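Local coordinates for catalytic domain of the nuclear inclusion protein A (nia) (Tobacco etch virus, PDB 1LVM), which is a chymotrypsin-type cysteine protease that cleaves peptide substrates with high sequence specificity and probably serves to process the viral polyprotein, at residues C27-E32 against P47-N52; H36-Y41 against F56-G61. The protein carries 1 engineered substitution. One frame throughout, in Å; residues are numbered along the deposited sequence.

Contact 1 of 2, residues C27-E32 against P47-N52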
loop_
_atom_site.group_PDB
_atom_site.type_symbol
_atom_site.label_atom_id
_atom_site.label_comp_id
_atom_site.label_asym_id
_atom_site.label_seq_id
_atom_site.Cartn_x
_atom_site.Cartn_y
_atom_site.Cartn_z
ATOM N N CYS A 27 -8.329 1.765 -2.434
ATOM C CA CYS A 27 -8.944 3.039 -2.231
ATOM C C CYS A 27 -7.938 4.115 -2.446
ATOM O O CYS A 27 -6.719 3.925 -2.197
ATOM C CB CYS A 27 -9.393 3.199 -0.744
ATOM S SG CYS A 27 -10.576 1.953 -0.124
ATOM N N HIS A 28 -8.432 5.265 -2.861
ATOM C CA HIS A 28 -7.556 6.426 -3.013
ATOM C C HIS A 28 -7.802 7.302 -1.781
ATOM O O HIS A 28 -8.947 7.631 -1.474
ATOM C CB HIS A 28 -7.850 7.244 -4.239
ATOM C CG HIS A 28 -6.758 8.230 -4.520
ATOM N ND1 HIS A 28 -6.968 9.593 -4.573
ATOM C CD2 HIS A 28 -5.425 8.046 -4.728
ATOM C CE1 HIS A 28 -5.818 10.205 -4.812
ATOM N NE2 HIS A 28 -4.865 9.291 -4.909
ATOM N N LEU A 29 -6.712 7.712 -1.117
ATOM C CA LEU A 29 -6.780 8.459 0.142
ATOM C C LEU A 29 -6.152 9.840 0.033
ATOM O O LEU A 29 -5.031 9.971 -0.473
ATOM C CB LEU A 29 -5.985 7.657 1.213
ATOM C CG LEU A 29 -6.338 6.145 1.330
ATOM C CD1 LEU A 29 -5.514 5.449 2.395
ATOM C CD2 LEU A 29 -7.788 5.956 1.730
ATOM N N THR A 30 -6.868 10.851 0.509
ATOM C CA THR A 30 -6.335 12.164 0.536
ATOM C C THR A 30 -6.416 12.756 1.922
ATOM O O THR A 30 -7.486 12.968 2.439
ATOM C CB THR A 30 -7.061 13.085 -0.507
ATOM O OG1 THR A 30 -6.894 12.517 -1.821
ATOM C CG2 THR A 30 -6.493 14.503 -0.448
ATOM N N ASN A 31 -5.251 13.007 2.531
ATOM C CA ASN A 31 -5.255 13.590 3.892
ATOM C C ASN A 31 -4.978 15.083 3.716
ATOM O O ASN A 31 -3.879 15.483 3.356
ATOM C CB ASN A 31 -4.149 12.916 4.732
ATOM C CG ASN A 31 -3.983 13.534 6.141
ATOM O OD1 ASN A 31 -4.675 14.471 6.499
ATOM N ND2 ASN A 31 -3.104 12.939 6.956
ATOM N N GLU A 32 -5.983 15.910 3.983
ATOM C CA GLU A 32 -5.801 17.328 3.811
ATOM C C GLU A 32 -5.726 17.986 5.207
ATOM O O GLU A 32 -6.684 17.930 6.002
ATOM C CB GLU A 32 -6.980 17.865 2.973
ATOM C CG GLU A 32 -6.897 19.304 2.635
ATOM C CD GLU A 32 -8.080 19.735 1.783
ATOM O OE1 GLU A 32 -9.186 19.901 2.345
ATOM O OE2 GLU A 32 -7.912 19.897 0.558
ATOM N N PRO A 47 -13.112 -4.020 7.868
ATOM C CA PRO A 47 -13.328 -2.634 8.265
ATOM C C PRO A 47 -12.032 -1.823 8.200
ATOM O O PRO A 47 -11.991 -0.649 8.600
ATOM C CB PRO A 47 -13.797 -2.791 9.696
ATOM C CG PRO A 47 -12.992 -3.854 10.203
ATOM C CD PRO A 47 -12.960 -4.881 9.053
ATOM N N PHE A 48 -10.978 -2.459 7.690
ATOM C CA PHE A 48 -9.654 -1.804 7.645
ATOM C C PHE A 48 -9.223 -1.313 6.299
ATOM O O PHE A 48 -9.698 -1.787 5.246
ATOM C CB PHE A 48 -8.574 -2.795 8.108
ATOM C CG PHE A 48 -8.888 -3.500 9.423
ATOM C CD1 PHE A 48 -9.282 -2.755 10.544
ATOM C CD2 PHE A 48 -8.786 -4.880 9.538
ATOM C CE1 PHE A 48 -9.575 -3.391 11.768
ATOM C CE2 PHE A 48 -9.071 -5.549 10.752
ATOM C CZ PHE A 48 -9.472 -4.794 11.882
ATOM N N ILE A 49 -8.305 -0.339 6.310
ATOM C CA ILE A 49 -7.659 0.120 5.078
ATOM C C ILE A 49 -6.144 0.050 5.453
ATOM O O ILE A 49 -5.697 0.651 6.425
ATOM C CB ILE A 49 -8.016 1.556 4.692
ATOM C CG1 ILE A 49 -9.496 1.610 4.273
ATOM C CG2 ILE A 49 -7.115 2.029 3.472
ATOM C CD1 ILE A 49 -9.911 2.986 3.683
ATOM N N ILE A 50 -5.380 -0.688 4.673
ATOM C CA ILE A 50 -3.927 -0.882 4.929
ATOM C C ILE A 50 -3.267 0.116 4.022
ATOM O O ILE A 50 -3.574 0.140 2.826
ATOM C CB ILE A 50 -3.474 -2.317 4.504
ATOM C CG1 ILE A 50 -4.152 -3.362 5.393
ATOM C CG2 ILE A 50 -1.899 -2.450 4.671
ATOM C CD1 ILE A 50 -4.378 -4.661 4.739
ATOM N N THR A 51 -2.396 0.954 4.566
ATOM C CA THR A 51 -1.774 1.997 3.737
ATOM C C THR A 51 -0.420 2.413 4.317
ATOM O O THR A 51 0.102 1.763 5.272
ATOM C CB THR A 51 -2.727 3.196 3.541
ATOM O OG1 THR A 51 -2.172 4.096 2.582
ATOM C CG2 THR A 51 -2.972 3.996 4.904
ATOM N N ASN A 52 0.166 3.446 3.740
ATOM C CA ASN A 52 1.494 3.878 4.217
ATOM C C ASN A 52 1.390 4.682 5.514
ATOM O O ASN A 52 0.517 5.522 5.646
ATOM C CB ASN A 52 2.137 4.808 3.177
ATOM C CG ASN A 52 2.263 4.150 1.826
ATOM O OD1 ASN A 52 1.306 4.127 1.027
ATOM N ND2 ASN A 52 3.448 3.604 1.555
#

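Contact 2 of 2, residues H36-Y41 against F56-G61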
loop_
_atom_site.group_PDB
_atom_site.type_symbol
_atom_site.label_atom_id
_atom_site.label_comp_id
_atom_site.label_asym_id
_atom_site.label_seq_id
_atom_site.Cartn_x
_atom_site.Cartn_y
_atom_site.Cartn_z
ATOM N N HIS A 36 -1.683 21.508 3.749
ATOM C CA HIS A 36 -1.073 20.457 2.951
ATOM C C HIS A 36 -2.104 19.431 2.496
ATOM O O HIS A 36 -3.198 19.302 3.062
ATOM C CB HIS A 36 0.014 19.717 3.725
ATOM C CG HIS A 36 1.232 20.552 3.990
ATOM N ND1 HIS A 36 2.336 20.536 3.161
ATOM C CD2 HIS A 36 1.552 21.343 5.034
ATOM C CE1 HIS A 36 3.295 21.268 3.701
ATOM N NE2 HIS A 36 2.845 21.767 4.838
ATOM N N THR A 37 -1.742 18.716 1.451
ATOM C CA THR A 37 -2.617 17.644 1.029
ATOM C C THR A 37 -1.738 16.506 0.554
ATOM O O THR A 37 -0.865 16.718 -0.272
ATOM C CB THR A 37 -3.643 18.093 -0.049
ATOM O OG1 THR A 37 -4.413 16.942 -0.419
ATOM C CG2 THR A 37 -2.963 18.683 -1.293
ATOM N N THR A 38 -1.949 15.304 1.100
ATOM C CA THR A 38 -1.156 14.130 0.731
ATOM C C THR A 38 -2.090 13.073 0.187
ATOM O O THR A 38 -3.034 12.702 0.872
ATOM C CB THR A 38 -0.467 13.563 1.970
ATOM O OG1 THR A 38 0.436 14.546 2.484
ATOM C CG2 THR A 38 0.289 12.291 1.661
ATOM N N SER A 39 -1.836 12.590 -1.030
ATOM C CA SER A 39 -2.700 11.566 -1.604
ATOM C C SER A 39 -1.874 10.336 -1.943
ATOM O O SER A 39 -0.734 10.430 -2.366
ATOM C CB SER A 39 -3.353 12.071 -2.887
ATOM O OG SER A 39 -4.342 13.046 -2.634
ATOM N N LEU A 40 -2.468 9.173 -1.760
ATOM C CA LEU A 40 -1.828 7.913 -2.060
ATOM C C LEU A 40 -2.917 6.837 -1.906
ATOM O O LEU A 40 -4.115 7.147 -1.681
ATOM C CB LEU A 40 -0.559 7.676 -1.147
ATOM C CG LEU A 40 -0.548 7.226 0.349
ATOM C CD1 LEU A 40 0.444 8.057 1.108
ATOM C CD2 LEU A 40 -1.893 7.152 1.011
ATOM N N TYR A 41 -2.526 5.587 -2.063
ATOM C CA TYR A 41 -3.530 4.525 -2.001
ATOM C C TYR A 41 -3.506 3.625 -0.776
ATOM O O TYR A 41 -2.563 3.614 -0.009
ATOM C CB TYR A 41 -3.360 3.629 -3.238
ATOM C CG TYR A 41 -3.630 4.402 -4.503
ATOM C CD1 TYR A 41 -2.645 5.172 -5.108
ATOM C CD2 TYR A 41 -4.884 4.350 -5.087
ATOM C CE1 TYR A 41 -2.917 5.900 -6.316
ATOM C CE2 TYR A 41 -5.176 5.039 -6.255
ATOM C CZ TYR A 41 -4.218 5.802 -6.875
ATOM O OH TYR A 41 -4.556 6.357 -8.105
ATOM N N PHE A 56 0.181 9.785 7.454
ATOM C CA PHE A 56 -0.033 10.531 8.713
ATOM C C PHE A 56 1.122 11.409 9.178
ATOM O O PHE A 56 1.324 11.583 10.359
ATOM C CB PHE A 56 -0.482 9.553 9.824
ATOM C CG PHE A 56 -1.853 9.033 9.587
ATOM C CD1 PHE A 56 -2.962 9.836 9.831
ATOM C CD2 PHE A 56 -2.049 7.765 9.078
ATOM C CE1 PHE A 56 -4.269 9.366 9.575
ATOM C CE2 PHE A 56 -3.350 7.276 8.815
ATOM C CZ PHE A 56 -4.450 8.058 9.060
ATOM N N ARG A 57 1.883 11.929 8.219
ATOM C CA ARG A 57 2.936 12.923 8.477
ATOM C C ARG A 57 2.193 13.981 9.280
ATOM O O ARG A 57 2.729 14.553 10.227
ATOM C CB ARG A 57 3.442 13.512 7.135
ATOM C CG ARG A 57 4.356 14.761 7.224
ATOM C CD ARG A 57 5.451 14.590 8.232
ATOM N NE ARG A 57 6.193 15.856 8.380
ATOM C CZ ARG A 57 6.061 16.677 9.423
ATOM N NH1 ARG A 57 5.230 16.354 10.399
ATOM N NH2 ARG A 57 6.744 17.805 9.498
ATOM N N ARG A 58 0.935 14.228 8.911
ATOM C CA ARG A 58 0.093 15.175 9.626
ATOM C C ARG A 58 -1.180 14.454 10.047
ATOM O O ARG A 58 -1.593 13.509 9.400
ATOM C CB ARG A 58 -0.263 16.342 8.696
ATOM C CG ARG A 58 0.993 17.219 8.514
ATOM C CD ARG A 58 0.876 18.337 7.508
ATOM N NE ARG A 58 2.168 18.478 6.826
ATOM C CZ ARG A 58 2.530 17.815 5.723
ATOM N NH1 ARG A 58 1.693 16.951 5.128
ATOM N NH2 ARG A 58 3.741 18.000 5.217
ATOM N N ASN A 59 -1.821 14.890 11.116
ATOM C CA ASN A 59 -3.068 14.260 11.521
ATOM C C ASN A 59 -3.888 15.359 12.213
ATOM O O ASN A 59 -3.958 15.426 13.442
ATOM C CB ASN A 59 -2.764 13.072 12.429
ATOM C CG ASN A 59 -4.031 12.206 12.718
ATOM O OD1 ASN A 59 -5.155 12.613 12.450
ATOM N ND2 ASN A 59 -3.835 11.060 13.319
ATOM N N ASN A 60 -4.513 16.228 11.410
ATOM C CA ASN A 60 -5.200 17.381 11.994
ATOM C C ASN A 60 -6.181 17.952 10.971
ATOM O O ASN A 60 -6.358 19.168 10.873
ATOM C CB ASN A 60 -4.096 18.399 12.387
ATOM C CG ASN A 60 -4.642 19.602 13.114
ATOM O OD1 ASN A 60 -5.486 19.435 13.960
ATOM N ND2 ASN A 60 -4.190 20.823 12.742
ATOM N N GLY A 61 -6.795 17.074 10.180
ATOM C CA GLY A 61 -7.680 17.557 9.125
ATOM C C GLY A 61 -8.681 16.529 8.737
ATOM O O GLY A 61 -9.291 15.916 9.625
HETATM O O HOH W 1 -1.452 16.255 4.662
#

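Contact 1 of 2, residues C27-E32 against P47-N52
L29 and T51 reach toward each other tip to tip, one methyl of the leucine meeting the branched end of the threonine. CD1 of L29 comes within 3.6 Å of T51 OG1 and 3.9 Å of T51 CG2, so it touches both arms of the fork. With OG1 turned opposite the backbone N of T51 (chi1 -172°), the hydroxyl is placed where it can hydrogen-bond to the carbonyl oxygen of Y41. Threonine suits this buried place because its hydroxyl is satisfied by that backbone oxygen while its carbon atoms still pack on leucine.

Strands 26-33 and 48-51 are not neighbours in the sheet, since strand 36-45 runs between them. The axes of the two strand segments pass 9.5 Å apart at their closest, with N-to-C directions 74° apart, as expected where the sheet of a chymotrypsin-like barrel coils round to bring inward-facing side chains together. Alternation along the strands makes this possible: C27 and L29 face the interior, whereas H28 takes the other side and sets its ring against Y41.

I49 meets the same leucine in another way: the two side chains run past each other in opposite directions, and both branches of each are used. CG2 of I49 lies 3.9 Å from L29 CD1, and CD1 of I49 lies 4.1 Å from L29 CD2. The far end of the isoleucine then continues to C27, where I49 CD1 rests 4.0 Å from SG. Cysteine is a short, apolar filler here, and F102 packs on it as well. V65, on strand 62-67, touches both L29 and I49 and extends the apolar layer, while I91 packs against T51.

Contact 2 of 2, residues H36-Y41 against F56-G61
The imidazole of H36 lies flat on the guanidinium of R58, their planes only 6° apart and their centres 3.6 Å from each other. The overlap is offset: R58 NH2 sits over the middle of the ring, H36 CG lies over the middle of the guanidinium, and R58 NE comes within 3.4 Å of H36 CD2. The two side chains cross at about a right angle, and a bend at chi3 (-144°) in the arginine turns its flat end to match the ring. Packing is close on the other face too, where R57 CG lies 3.8 Å above the guanidinium plane. Arginine and histidine suit this place because both are flat and can stack while leaving their N-H groups directed outward at the edges. A positive guanidinium so near would be expected to disfavour protonation of the histidine, which is itself exposed at the surface.

Beside the stack, toward T38, the contact is looser. T38 OG1 lies in the guanidinium plane, 3.8 Å from R58 NH1, and a water beside the pair bridges them, accepting a hydrogen bond from R58 NH1 at 3.3 Å and making a weak one to T38 OG1. The arrangement is an arginine–histidine stack on the barrel surface, joining the start of the second strand of the 26-33/36-45 hairpin to the loop leading into strand 62-67.

How the contacts relate
From the N terminus the chain passes along 27-32, turns, returns along 36-41, and then runs through 47-52 into the loop at 56-61. Contact 1 closes a loop from the first segment to the third, contact 2 one from the second to the fourth, so the two cross rather than nest. Strands 26-33 and 36-45 are sheet neighbours, and the backbone bond between L29 and L40 ties the two contacts directly. Contact 1 forms part of the barrel's apolar interior; contact 2, about 10 Å away between centres, holds the surface loop to the hairpin. N31 links them further, its ND2 bonding to the carbonyl oxygen of R58.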